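Local coordinates for type II secretion ATPase XpsE (Xanthomonas campestris, PDB 2D28), which belongs to the ATPase family of type II secretion systems and is represented here by its N-terminal domain, which includes an MshEN (GspE_N-like) region, at residues S5-I10 with M37-L42; R17-D22 with C58-G63; D22-R27 with L46-E51; R52-T57 with D112-Y117; K92-C97 with D116-A121. The protein carries 1 engineered substitution. All blocks are in the same frame, centred on the assembly; numbering follows the deposited sequence.

Contact 1 of 5, residues S5-I10 with M37-L42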
# COMPACT_ATOMS: atom_id res chain seq x y z
N SER A 5 6.02 10.27 12.37
CA SER A 5 6.02 9.14 11.38
C SER A 5 4.78 9.20 10.46
O SER A 5 3.78 9.73 10.89
CB SER A 5 6.20 7.75 12.08
OG SER A 5 4.98 7.12 12.36
N ALA A 6 4.87 8.68 9.23
CA ALA A 6 3.74 8.58 8.28
C ALA A 6 2.64 7.70 8.94
O ALA A 6 1.48 8.07 8.99
CB ALA A 6 4.19 7.98 6.97
N GLU A 7 3.03 6.57 9.53
CA GLU A 7 2.06 5.75 10.27
C GLU A 7 1.30 6.48 11.39
O GLU A 7 0.07 6.33 11.52
CB GLU A 7 2.74 4.49 10.86
CG GLU A 7 1.78 3.59 11.60
CD GLU A 7 2.51 2.53 12.42
OE1 GLU A 7 2.95 1.55 11.78
OE2 GLU A 7 2.63 2.70 13.67
N THR A 8 2.02 7.26 12.20
CA THR A 8 1.43 8.07 13.25
C THR A 8 0.44 9.12 12.70
O THR A 8 -0.63 9.30 13.26
CB THR A 8 2.52 8.73 14.06
OG1 THR A 8 3.28 7.72 14.74
CG2 THR A 8 1.96 9.61 15.21
N ARG A 9 0.77 9.74 11.57
CA ARG A 9 -0.05 10.80 11.03
C ARG A 9 -1.29 10.14 10.45
O ARG A 9 -2.36 10.72 10.42
CB ARG A 9 0.73 11.56 9.94
CG ARG A 9 1.87 12.44 10.48
CD ARG A 9 1.92 13.80 9.63
NE ARG A 9 2.71 13.40 8.57
CZ ARG A 9 2.70 13.60 7.28
NH1 ARG A 9 2.04 14.50 6.54
NH2 ARG A 9 3.57 12.82 6.70
N ILE A 10 -1.12 8.94 9.90
CA ILE A 10 -2.25 8.19 9.32
C ILE A 10 -3.24 7.74 10.45
O ILE A 10 -4.44 7.89 10.32
CB ILE A 10 -1.78 6.99 8.45
CG1 ILE A 10 -1.14 7.52 7.18
CG2 ILE A 10 -2.93 6.12 8.08
CD1 ILE A 10 -0.27 6.58 6.38
N MSE A 37 3.52 -7.66 12.90
CA MSE A 37 2.39 -6.78 12.69
C MSE A 37 2.55 -5.34 13.13
O MSE A 37 2.56 -5.01 14.33
CB MSE A 37 1.15 -7.39 13.33
CG MSE A 37 -0.11 -6.98 12.63
SE MSE A 37 -1.25 -8.47 12.41
CE MSE A 37 -1.13 -8.69 10.41
N GLY A 38 2.66 -4.48 12.13
CA GLY A 38 2.57 -3.04 12.33
C GLY A 38 1.22 -2.66 12.94
O GLY A 38 0.28 -3.45 12.95
N LEU A 39 1.11 -1.44 13.42
CA LEU A 39 -0.13 -0.99 14.05
C LEU A 39 -1.25 -0.98 13.02
O LEU A 39 -2.34 -1.53 13.28
CB LEU A 39 0.04 0.38 14.75
CG LEU A 39 -1.22 1.00 15.36
CD1 LEU A 39 -1.94 -0.03 16.28
CD2 LEU A 39 -0.83 2.23 16.12
N LEU A 40 -1.01 -0.39 11.85
CA LEU A 40 -2.10 -0.26 10.89
C LEU A 40 -2.53 -1.64 10.33
O LEU A 40 -3.70 -1.92 10.11
CB LEU A 40 -1.69 0.64 9.73
CG LEU A 40 -1.64 2.13 10.11
CD1 LEU A 40 -0.91 2.90 9.03
CD2 LEU A 40 -3.07 2.68 10.28
N ALA A 41 -1.55 -2.48 10.08
CA ALA A 41 -1.73 -3.95 9.84
C ALA A 41 -2.60 -4.61 10.88
O ALA A 41 -3.52 -5.30 10.52
CB ALA A 41 -0.32 -4.65 9.81
N LEU A 42 -2.36 -4.36 12.16
CA LEU A 42 -3.10 -5.04 13.22
C LEU A 42 -4.55 -4.56 13.23
O LEU A 42 -5.47 -5.38 13.32
CB LEU A 42 -2.47 -4.79 14.56
CG LEU A 42 -3.11 -5.46 15.77
CD1 LEU A 42 -3.02 -6.98 15.60
CD2 LEU A 42 -2.43 -5.00 17.02
O HOH W 1 3.30 0.01 14.00
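Leu40 and Glu7 bury the most surface where helix 6-16 meets the start of helix 39-45, two of the short helices of this N-terminal domain. Their CA atoms, 7.3 Å apart, mark the nearest approach of the two backbones. The two side chains run alongside each other head to tail, and the aliphatic part of the glutamate does the touching: Glu7 CG lies 3.8 Å from Leu40 CD1. A glutamate suits this edge because its methylenes can join the apolar layer while its carboxylate reaches on to the beginning of helix 39-45. With CG anti to the backbone N (chi1 -179°) and the chain extended beyond it, the acid group arrives beside Leu39, where OE2 comes to 3.6 Å from Leu39 CB.

Deeper in, Ile10 lies roughly perpendicular to Leu40. Its CG2 branch packs 3.9 Å from Leu40 CD1, so this one leucine methyl serves both residues of helix 6-16. Ile10 and Leu40 are buried, and Tyr114 touches the two of them, while Val61 of helix 51-62 covers Ile10 from another helix. Each helix begins with an N-cap residue, Ser5 and Gly38; Ser5 OG accepts from Thr8 N at 3.0 Å. Near the N terminus of helix 39-45 a water joins the two segments, accepting from Leu39 N at 2.7 Å and donating a weak bond to Glu7 OE1.

Contact 2 of 5, residues R17-D22 with C58-G63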
# COMPACT_ATOMS: atom_id res chain seq x y z
N ARG A 17 -10.98 11.73 11.31
CA ARG A 17 -12.03 11.47 10.29
C ARG A 17 -13.12 10.52 10.73
O ARG A 17 -14.08 10.22 9.96
CB ARG A 17 -11.38 10.97 9.00
CG ARG A 17 -10.44 11.98 8.33
CD ARG A 17 -11.21 13.05 7.63
NE ARG A 17 -11.68 14.03 8.60
CZ ARG A 17 -12.51 15.03 8.30
NH1 ARG A 17 -12.85 15.92 9.24
NH2 ARG A 17 -12.98 15.16 7.06
N ARG A 18 -12.96 10.01 11.94
CA ARG A 18 -13.84 9.02 12.51
C ARG A 18 -13.95 7.73 11.72
O ARG A 18 -14.99 7.06 11.67
CB ARG A 18 -15.20 9.65 12.71
CG ARG A 18 -15.07 10.85 13.65
CD ARG A 18 -16.20 11.78 13.45
NE ARG A 18 -17.42 11.10 13.83
CZ ARG A 18 -18.60 11.22 13.21
NH1 ARG A 18 -18.77 12.04 12.16
NH2 ARG A 18 -19.63 10.52 13.68
N ARG A 19 -12.84 7.34 11.11
CA ARG A 19 -12.72 6.05 10.41
C ARG A 19 -12.17 4.97 11.32
O ARG A 19 -11.91 3.84 10.88
CB ARG A 19 -11.77 6.24 9.23
CG ARG A 19 -12.22 7.30 8.22
CD ARG A 19 -11.17 7.68 7.16
NE ARG A 19 -11.62 8.82 6.36
CZ ARG A 19 -10.80 9.61 5.65
NH1 ARG A 19 -9.51 9.47 5.68
NH2 ARG A 19 -11.27 10.60 4.96
N LEU A 20 -11.90 5.37 12.58
CA LEU A 20 -11.33 4.51 13.62
C LEU A 20 -11.82 5.05 14.97
O LEU A 20 -11.74 6.26 15.21
CB LEU A 20 -9.80 4.58 13.59
CG LEU A 20 -9.02 3.89 14.76
CD1 LEU A 20 -9.20 2.41 14.70
CD2 LEU A 20 -7.54 4.21 14.69
N LYS A 21 -12.29 4.17 15.84
CA LYS A 21 -12.74 4.55 17.19
C LYS A 21 -11.61 4.48 18.15
O LYS A 21 -10.78 3.55 18.11
CB LYS A 21 -13.80 3.55 17.73
CG LYS A 21 -14.94 3.25 16.82
CD LYS A 21 -16.03 2.53 17.65
CE LYS A 21 -16.82 1.52 16.85
NZ LYS A 21 -17.06 0.27 17.66
N ASP A 22 -11.61 5.41 19.10
CA ASP A 22 -10.49 5.51 20.00
C ASP A 22 -10.45 4.31 20.92
O ASP A 22 -9.36 3.89 21.33
CB ASP A 22 -10.50 6.84 20.77
CG ASP A 22 -11.50 6.88 21.88
OD1 ASP A 22 -12.70 6.55 21.66
OD2 ASP A 22 -11.14 7.27 23.02
N CYS A 58 -4.06 6.86 3.88
CA CYS A 58 -2.70 6.80 3.36
C CYS A 58 -2.54 7.84 2.23
O CYS A 58 -1.61 8.64 2.23
CB CYS A 58 -2.41 5.41 2.82
SG CYS A 58 -2.12 4.21 4.08
N ALA A 59 -3.51 7.91 1.33
CA ALA A 59 -3.43 8.83 0.22
C ALA A 59 -3.50 10.28 0.64
O ALA A 59 -2.71 11.08 0.16
CB ALA A 59 -4.51 8.53 -0.76
N GLU A 60 -4.37 10.62 1.60
CA GLU A 60 -4.45 11.96 2.12
C GLU A 60 -3.19 12.34 2.76
O GLU A 60 -2.77 13.45 2.61
CB GLU A 60 -5.50 12.17 3.22
CG GLU A 60 -6.92 12.08 2.77
CD GLU A 60 -7.92 11.92 3.95
OE1 GLU A 60 -7.58 11.66 5.16
OE2 GLU A 60 -9.09 12.12 3.67
N VAL A 61 -2.62 11.50 3.59
CA VAL A 61 -1.51 11.95 4.40
C VAL A 61 -0.30 12.12 3.55
O VAL A 61 0.54 13.05 3.79
CB VAL A 61 -1.22 11.03 5.60
CG1 VAL A 61 0.10 11.32 6.18
CG2 VAL A 61 -2.34 11.17 6.65
N LEU A 62 -0.17 11.26 2.55
CA LEU A 62 1.06 11.23 1.76
C LEU A 62 0.90 12.02 0.44
O LEU A 62 1.87 12.19 -0.29
CB LEU A 62 1.52 9.79 1.51
CG LEU A 62 2.08 9.03 2.71
CD1 LEU A 62 2.24 7.55 2.29
CD2 LEU A 62 3.41 9.61 3.24
N GLY A 63 -0.30 12.52 0.14
CA GLY A 63 -0.53 13.28 -1.07
C GLY A 63 -0.44 12.46 -2.34
O GLY A 63 -0.12 12.97 -3.39
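A salt bridge at the surface ties the turn after helix 6-16 to the last turns of helix 51-62: Arg19 meets Glu60 end-on, with two nitrogens reaching two oxygens. Arg19 NH2 gives the straighter bond, 3.0 Å to Glu60 OE2 with an N-H...O angle of 166°, and its acceptor lies in the guanidinium plane. Arg19 NH1 binds Glu60 OE1, also at 3.0 Å, but meets that oxygen from above the carboxylate. The two flat groups are turned 41° apart, so the fork is twisted, and a further bond from NH1 to OE2 is weak.

Helix 6-16 ends in a Schellman motif, with Arg18 at positive phi, and this reversal leaves Arg19 directed toward helix 51-62. The chain of Arg19 runs extended from CG to NE and meets Glu60 coming from the opposite direction, which two long, flexible residues can do across CA atoms too far apart for shorter ones. Arg17 CG lies 3.6 Å above one face of the Arg19 guanidinium, over its centre, adding an apolar cover to the ion pair.

NH1 also has a partner one turn earlier on helix 51-62, the hydroxyl of Thr57, to which it is hydrogen-bonded. The Arg19 side chain also touches Leu14, and Arg17 CG stands 4.3 Å from Glu60 OE1.

Contact 3 of 5, residues D22-R27 with L46-E51. Engineered in segment 22-27: Val26 (natural residue Leu).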
# COMPACT_ATOMS: atom_id res chain seq x y z
N ASP A 22 -11.61 5.41 19.10
CA ASP A 22 -10.49 5.51 20.00
C ASP A 22 -10.45 4.31 20.92
O ASP A 22 -9.36 3.89 21.33
CB ASP A 22 -10.50 6.84 20.77
CG ASP A 22 -11.50 6.88 21.88
OD1 ASP A 22 -12.70 6.55 21.66
OD2 ASP A 22 -11.14 7.27 23.02
N THR A 23 -11.62 3.72 21.20
CA THR A 23 -11.66 2.49 22.01
C THR A 23 -11.02 1.33 21.30
O THR A 23 -10.24 0.60 21.88
CB THR A 23 -13.10 2.11 22.44
OG1 THR A 23 -13.98 2.07 21.30
CG2 THR A 23 -13.67 3.18 23.34
N ASP A 24 -11.31 1.19 20.02
CA ASP A 24 -10.66 0.18 19.22
C ASP A 24 -9.13 0.35 19.11
O ASP A 24 -8.34 -0.64 19.07
CB ASP A 24 -11.23 0.17 17.80
CG ASP A 24 -12.66 -0.34 17.73
OD1 ASP A 24 -13.18 -0.89 18.74
OD2 ASP A 24 -13.34 -0.20 16.70
N LEU A 25 -8.70 1.60 19.01
CA LEU A 25 -7.29 1.87 18.83
C LEU A 25 -6.58 1.49 20.10
O LEU A 25 -5.53 0.93 20.02
CB LEU A 25 -7.04 3.34 18.52
CG LEU A 25 -5.57 3.75 18.54
CD1 LEU A 25 -4.70 2.87 17.59
CD2 LEU A 25 -5.48 5.26 18.17
N VAL A 26 -7.15 1.83 21.26
CA VAL A 26 -6.50 1.49 22.54
C VAL A 26 -6.39 -0.03 22.72
O VAL A 26 -5.37 -0.52 23.16
CB VAL A 26 -7.14 2.21 23.80
CG1 VAL A 26 -8.65 2.19 23.79
CG2 VAL A 26 -6.59 1.61 25.14
N ARG A 27 -7.40 -0.78 22.30
CA ARG A 27 -7.29 -2.24 22.37
C ARG A 27 -6.17 -2.78 21.45
O ARG A 27 -5.39 -3.64 21.85
CB ARG A 27 -8.59 -2.93 21.98
CG ARG A 27 -9.82 -2.67 22.87
CD ARG A 27 -11.05 -3.49 22.37
NE ARG A 27 -10.56 -4.52 21.44
CZ ARG A 27 -10.88 -4.64 20.15
NH1 ARG A 27 -11.78 -3.83 19.58
NH2 ARG A 27 -10.31 -5.60 19.43
N LEU A 46 -7.70 -6.92 12.88
CA LEU A 46 -8.76 -6.97 13.87
C LEU A 46 -10.14 -6.49 13.34
O LEU A 46 -11.12 -6.47 14.07
CB LEU A 46 -8.36 -6.17 15.09
CG LEU A 46 -7.23 -6.77 15.94
CD1 LEU A 46 -6.68 -5.77 16.91
CD2 LEU A 46 -7.76 -7.96 16.72
N GLY A 47 -10.22 -6.13 12.06
CA GLY A 47 -11.45 -5.62 11.47
C GLY A 47 -11.85 -4.19 11.90
O GLY A 47 -13.02 -3.77 11.77
N LEU A 48 -10.90 -3.41 12.37
CA LEU A 48 -11.24 -2.12 12.95
C LEU A 48 -11.09 -0.93 12.01
O LEU A 48 -11.47 0.20 12.40
CB LEU A 48 -10.41 -1.87 14.22
CG LEU A 48 -10.36 -3.06 15.22
CD1 LEU A 48 -9.40 -2.74 16.37
CD2 LEU A 48 -11.72 -3.46 15.75
N VAL A 49 -10.38 -1.12 10.90
CA VAL A 49 -10.25 -0.07 9.87
C VAL A 49 -10.51 -0.77 8.56
O VAL A 49 -9.90 -1.78 8.26
CB VAL A 49 -8.83 0.58 9.87
CG1 VAL A 49 -8.58 1.50 8.68
CG2 VAL A 49 -8.67 1.32 11.14
N SER A 50 -11.46 -0.29 7.79
CA SER A 50 -11.71 -0.87 6.46
C SER A 50 -10.55 -0.64 5.49
O SER A 50 -9.79 0.33 5.62
CB SER A 50 -13.00 -0.31 5.84
OG SER A 50 -12.83 1.04 5.35
N GLU A 51 -10.43 -1.55 4.51
CA GLU A 51 -9.44 -1.36 3.45
C GLU A 51 -9.60 -0.06 2.74
O GLU A 51 -8.61 0.62 2.46
CB GLU A 51 -9.53 -2.49 2.43
CG GLU A 51 -8.99 -3.80 2.97
CD GLU A 51 -8.77 -4.84 1.84
OE1 GLU A 51 -8.98 -4.52 0.64
OE2 GLU A 51 -8.35 -6.00 2.18
O HOH W 2 -12.56 1.22 14.52
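Leu48 lies against one side of the short helix 22-27, in the chain between helix 39-45 and helix 51-62. That chain opens with a Schellman motif at the end of helix 39-45, in which Gly47 takes the positive phi that glycine adopts easily. Leu48 follows at once, and its CG stands anti to the carbonyl carbon (chi1 -48°), which, with chi2 near 175°, sets both methyls against Asp24. CD1 reaches the backbone, 3.6 Å from Asp24 O, and packs 3.7 Å from Asp24 CB. CD2 lies against the carboxylate end, 3.8 Å from Asp24 CG. A branched leucine can thus touch both the backbone and the side chain of one residue.

Arg27, one turn on, is bent at chi3 (15°), bringing the edge of its guanidinium to the leucine. NH1 lies 3.8 Å from Leu48 CD2, while Leu46 CD2 makes a looser approach to NH2. Within the helix, Arg27 NH1 and Asp24 OD1 form a salt bridge at 3.4 Å, which would tend to keep the bent arginine close to the acid. Leu43 of helix 39-45 also touches Leu48. Asp24 has a second link to the loop: a single water donates from 2.7 Å to Asp24 OD2 and from 2.6 Å to Leu48 O.

Contact 4 of 5, residues R52-T57 with D112-Y117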
# COMPACT_ATOMS: atom_id res chain seq x y z
N ARG A 52 -10.85 0.34 2.47
CA ARG A 52 -11.08 1.62 1.85
C ARG A 52 -10.57 2.82 2.66
O ARG A 52 -9.90 3.71 2.10
CB ARG A 52 -12.55 1.80 1.48
CG ARG A 52 -12.79 3.14 0.79
CD ARG A 52 -14.15 3.25 0.06
NE ARG A 52 -14.12 2.32 -1.03
CZ ARG A 52 -13.52 2.56 -2.21
NH1 ARG A 52 -13.51 1.62 -3.10
NH2 ARG A 52 -12.93 3.69 -2.48
N ASP A 53 -10.85 2.85 3.96
CA ASP A 53 -10.45 3.95 4.81
C ASP A 53 -8.94 3.92 5.06
O ASP A 53 -8.34 4.98 5.20
CB ASP A 53 -11.12 3.88 6.16
CG ASP A 53 -12.60 4.35 6.14
OD1 ASP A 53 -12.98 5.11 5.26
OD2 ASP A 53 -13.40 3.94 7.00
N HIS A 54 -8.35 2.72 5.10
CA HIS A 54 -6.89 2.60 5.12
C HIS A 54 -6.28 3.28 3.90
O HIS A 54 -5.46 4.25 4.03
CB HIS A 54 -6.43 1.14 5.26
CG HIS A 54 -4.94 1.01 5.17
ND1 HIS A 54 -4.11 2.10 5.08
CD2 HIS A 54 -4.12 -0.06 5.17
CE1 HIS A 54 -2.85 1.70 5.01
NE2 HIS A 54 -2.83 0.40 5.02
N ALA A 55 -6.67 2.85 2.71
CA ALA A 55 -6.20 3.43 1.43
C ALA A 55 -6.42 4.94 1.39
O ALA A 55 -5.51 5.76 1.06
CB ALA A 55 -6.90 2.76 0.22
N GLU A 56 -7.66 5.35 1.67
CA GLU A 56 -7.99 6.76 1.68
C GLU A 56 -7.10 7.67 2.48
O GLU A 56 -6.62 8.75 2.00
CB GLU A 56 -9.42 6.95 2.23
CG GLU A 56 -9.91 8.40 2.10
CD GLU A 56 -10.65 8.67 0.81
OE1 GLU A 56 -10.61 7.78 -0.10
OE2 GLU A 56 -11.30 9.76 0.72
N THR A 57 -6.86 7.23 3.71
CA THR A 57 -6.10 7.98 4.64
C THR A 57 -4.61 8.02 4.27
O THR A 57 -3.98 9.05 4.43
CB THR A 57 -6.35 7.44 6.04
OG1 THR A 57 -7.77 7.43 6.23
CG2 THR A 57 -5.79 8.45 7.08
N ASP A 112 0.40 -0.16 1.24
CA ASP A 112 1.02 0.42 2.42
C ASP A 112 2.13 1.39 2.05
O ASP A 112 3.30 1.15 2.30
CB ASP A 112 1.52 -0.66 3.36
CG ASP A 112 0.42 -1.61 3.83
OD1 ASP A 112 -0.75 -1.19 4.08
OD2 ASP A 112 0.67 -2.82 4.00
N PRO A 113 1.77 2.54 1.52
CA PRO A 113 2.77 3.53 1.05
C PRO A 113 3.58 4.26 2.10
O PRO A 113 4.51 4.96 1.72
CB PRO A 113 1.93 4.48 0.22
CG PRO A 113 0.61 4.45 0.89
CD PRO A 113 0.40 3.01 1.26
N TYR A 114 3.25 4.07 3.37
CA TYR A 114 4.03 4.52 4.51
C TYR A 114 5.22 3.58 4.84
O TYR A 114 5.98 3.90 5.73
CB TYR A 114 3.14 4.61 5.74
CG TYR A 114 2.45 3.35 6.10
CD1 TYR A 114 3.05 2.39 6.88
CD2 TYR A 114 1.15 3.09 5.60
CE1 TYR A 114 2.37 1.20 7.20
CE2 TYR A 114 0.49 1.96 5.87
CZ TYR A 114 1.09 1.00 6.64
OH TYR A 114 0.40 -0.16 6.85
N ASP A 115 5.33 2.42 4.16
CA ASP A 115 6.30 1.40 4.54
C ASP A 115 7.59 1.62 3.72
O ASP A 115 7.72 1.13 2.61
CB ASP A 115 5.70 0.00 4.33
CG ASP A 115 6.59 -1.09 4.84
OD1 ASP A 115 7.82 -0.84 5.03
OD2 ASP A 115 6.10 -2.22 5.00
N ASP A 116 8.45 2.46 4.27
CA ASP A 116 9.65 2.85 3.61
C ASP A 116 10.61 1.64 3.39
O ASP A 116 11.35 1.64 2.43
CB ASP A 116 10.34 4.00 4.37
CG ASP A 116 10.72 3.65 5.75
OD1 ASP A 116 9.81 3.65 6.61
OD2 ASP A 116 11.91 3.36 6.06
N TYR A 117 10.52 0.62 4.23
CA TYR A 117 11.32 -0.62 4.01
C TYR A 117 10.95 -1.30 2.70
O TYR A 117 11.79 -1.60 1.85
CB TYR A 117 11.11 -1.60 5.21
CG TYR A 117 11.83 -2.90 5.02
CD1 TYR A 117 13.21 -3.03 5.33
CD2 TYR A 117 11.23 -3.93 4.33
CE1 TYR A 117 13.88 -4.25 5.07
CE2 TYR A 117 11.89 -5.11 4.07
CZ TYR A 117 13.23 -5.26 4.44
OH TYR A 117 13.87 -6.45 4.12
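Asp112 OD1 has two partners: His54 NE2 donates to it at 2.8 Å, and Arg137, at the start of helix 137-147, forms a salt bridge to the same oxygen. The histidine bond is fairly straight, with an N-H...O angle of 157°, and meets OD1 nearly along its C-O axis. The imidazole and the carboxylate are nearly coplanar, their planes only 14° apart. A neighbouring carboxylate would be expected to favour a proton on NE2, and the arginine would offset part of the acid's charge.

His54 projects from helix 51-62 with CG anti to the backbone N (chi1 176°), a setting that carries the buried ring across to the turn. The ring also meets the Tyr114 ring edge against edge, with His54 CE1 in the tyrosine plane and 3.5 Å from Tyr114 CE2. Neither ring covers the other's face. An aromatic here can pack against the CE1 edge of the imidazole while NE2 stays with the aspartate.

Asp112 opens a type I beta turn that closes with the bond from Asp115 N to Asp112 O, 3.0 Å long; Pro113, with its restricted phi, fits the second position. The turn leads from strand 105-110 into helix 116-126. Pro113 packs on Val134 and Tyr114 reaches Ala6, and the turn thus sits between helices 6-16 and 51-62 on the one hand and strand 130-134 on the other.

Contact 5 of 5, residues K92-C97 with D116-A121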
# COMPACT_ATOMS: atom_id res chain seq x y z
N LYS A 92 3.04 -10.52 -3.39
CA LYS A 92 2.00 -10.99 -2.49
C LYS A 92 2.29 -10.66 -1.05
O LYS A 92 1.39 -10.19 -0.33
CB LYS A 92 1.66 -12.47 -2.68
CG LYS A 92 1.19 -12.83 -4.01
CD LYS A 92 0.92 -14.40 -4.13
CE LYS A 92 0.55 -14.69 -5.49
NZ LYS A 92 -0.77 -15.38 -5.61
N GLN A 93 3.51 -10.85 -0.58
CA GLN A 93 3.83 -10.52 0.79
C GLN A 93 3.67 -9.04 1.08
O GLN A 93 3.23 -8.66 2.18
CB GLN A 93 5.31 -10.89 1.11
CG GLN A 93 5.69 -10.51 2.45
CD GLN A 93 7.21 -10.50 2.72
OE1 GLN A 93 7.99 -11.04 1.94
NE2 GLN A 93 7.61 -9.89 3.81
N PHE A 94 4.12 -8.19 0.16
CA PHE A 94 4.11 -6.73 0.45
C PHE A 94 2.82 -6.02 -0.03
O PHE A 94 2.61 -4.78 0.29
CB PHE A 94 5.38 -6.11 -0.12
CG PHE A 94 6.61 -6.45 0.70
CD1 PHE A 94 6.87 -5.79 1.93
CD2 PHE A 94 7.43 -7.48 0.32
CE1 PHE A 94 7.99 -6.15 2.69
CE2 PHE A 94 8.53 -7.87 1.13
CZ PHE A 94 8.80 -7.18 2.30
N HIS A 95 2.01 -6.76 -0.81
CA HIS A 95 0.74 -6.29 -1.40
C HIS A 95 1.01 -5.07 -2.24
O HIS A 95 0.54 -3.95 -1.94
CB HIS A 95 -0.31 -5.94 -0.33
CG HIS A 95 -0.57 -7.05 0.63
ND1 HIS A 95 -1.44 -8.09 0.36
CD2 HIS A 95 0.06 -7.38 1.79
CE1 HIS A 95 -1.40 -8.96 1.37
NE2 HIS A 95 -0.50 -8.54 2.25
N LEU A 96 1.85 -5.22 -3.26
CA LEU A 96 2.09 -4.10 -4.16
C LEU A 96 2.38 -4.77 -5.53
O LEU A 96 2.63 -5.98 -5.60
CB LEU A 96 3.29 -3.32 -3.70
CG LEU A 96 4.56 -4.03 -3.27
CD1 LEU A 96 5.41 -4.42 -4.46
CD2 LEU A 96 5.43 -3.12 -2.38
N CYS A 97 2.27 -4.02 -6.59
CA CYS A 97 2.23 -4.56 -7.95
C CYS A 97 2.64 -3.54 -9.02
O CYS A 97 2.05 -2.48 -9.09
CB CYS A 97 0.81 -5.06 -8.27
SG CYS A 97 0.83 -6.10 -9.80
N ASP A 116 8.45 2.46 4.27
CA ASP A 116 9.65 2.85 3.61
C ASP A 116 10.61 1.64 3.39
O ASP A 116 11.35 1.64 2.43
CB ASP A 116 10.34 4.00 4.37
CG ASP A 116 10.72 3.65 5.75
OD1 ASP A 116 9.81 3.65 6.61
OD2 ASP A 116 11.91 3.36 6.06
N TYR A 117 10.52 0.62 4.23
CA TYR A 117 11.32 -0.62 4.01
C TYR A 117 10.95 -1.30 2.70
O TYR A 117 11.79 -1.60 1.85
CB TYR A 117 11.11 -1.60 5.21
CG TYR A 117 11.83 -2.90 5.02
CD1 TYR A 117 13.21 -3.03 5.33
CD2 TYR A 117 11.23 -3.93 4.33
CE1 TYR A 117 13.88 -4.25 5.07
CE2 TYR A 117 11.89 -5.11 4.07
CZ TYR A 117 13.23 -5.26 4.44
OH TYR A 117 13.87 -6.45 4.12
N ALA A 118 9.65 -1.47 2.47
CA ALA A 118 9.18 -2.08 1.27
C ALA A 118 9.50 -1.28 0.03
O ALA A 118 9.91 -1.82 -0.99
CB ALA A 118 7.68 -2.34 1.37
N ILE A 119 9.25 0.03 0.10
CA ILE A 119 9.50 0.87 -1.02
C ILE A 119 10.98 0.89 -1.36
O ILE A 119 11.28 0.87 -2.53
CB ILE A 119 9.01 2.34 -0.72
CG1 ILE A 119 7.49 2.39 -0.71
CG2 ILE A 119 9.66 3.44 -1.64
CD1 ILE A 119 6.92 3.51 0.08
N ASP A 120 11.85 1.06 -0.34
CA ASP A 120 13.29 1.05 -0.59
C ASP A 120 13.76 -0.31 -1.15
O ASP A 120 14.60 -0.36 -2.04
CB ASP A 120 14.06 1.52 0.64
CG ASP A 120 13.90 2.99 0.90
OD1 ASP A 120 13.24 3.70 0.07
OD2 ASP A 120 14.27 3.47 1.99
N ALA A 121 13.14 -1.41 -0.72
CA ALA A 121 13.36 -2.74 -1.34
C ALA A 121 13.03 -2.76 -2.83
O ALA A 121 13.85 -3.27 -3.68
CB ALA A 121 12.58 -3.81 -0.56
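Apolar packing makes this contact, in which the end of helix 88-94 and the start of strand 96-102 meet the first turns of helix 116-126 beside the three-stranded mixed sheet. Phe94 contributes most. Its CG stands anti to the carbonyl carbon (chi1 -74°), bringing the CD1 side of the ring to Ala118, whose CB is 3.6 Å from Phe94 CD1. The small methyl of alanine lets the backbones draw together here, with the CA atoms of Phe94 and Ala118 6.9 Å apart. Leu96 adds a looser contact to the same methyl, its CD2 lying 4.4 Å from Ala118 CB, and its chain is itself covered by Leu108 of strand 105-110.

Polar bonds flank the apolar patch. His95, the first residue past helix 88-94, has positive phi and pairs with Ala111 by backbone bonding, while His95 ND1 is hydrogen-bonded to Asp141. Helix 116-126 is capped by Asp115, which binds Ala118 N.

The aromatic contact is more peripheral. Tyr117 presents the edge of its ring to Phe94, and the two side chains meet at a slant near the surface, where Phe94 CZ comes to 4.1 Å from Tyr117 CE2.

From the N terminus, helix 6-16 first meets helix 39-45 in contact 1, closing a loop that contains helix 22-27. Contact 2 starts within that loop and ends beyond it on helix 51-62, so the two cross. Contact 3 is nested inside the loop of contact 2, shares Asp22 with it, and crosses contact 1. These three bind the N-terminal helices together. Contact 4 starts on helix 51-62, crosses contact 2, and runs to the turn before helix 116-126, joining the helices to the sheet region. Contact 5 shares Asp116 and Tyr117 with contact 4, which it meets through Pro113 and Ile119, and links helix 88-94 and the start of strand 96-102 to helix 116-126.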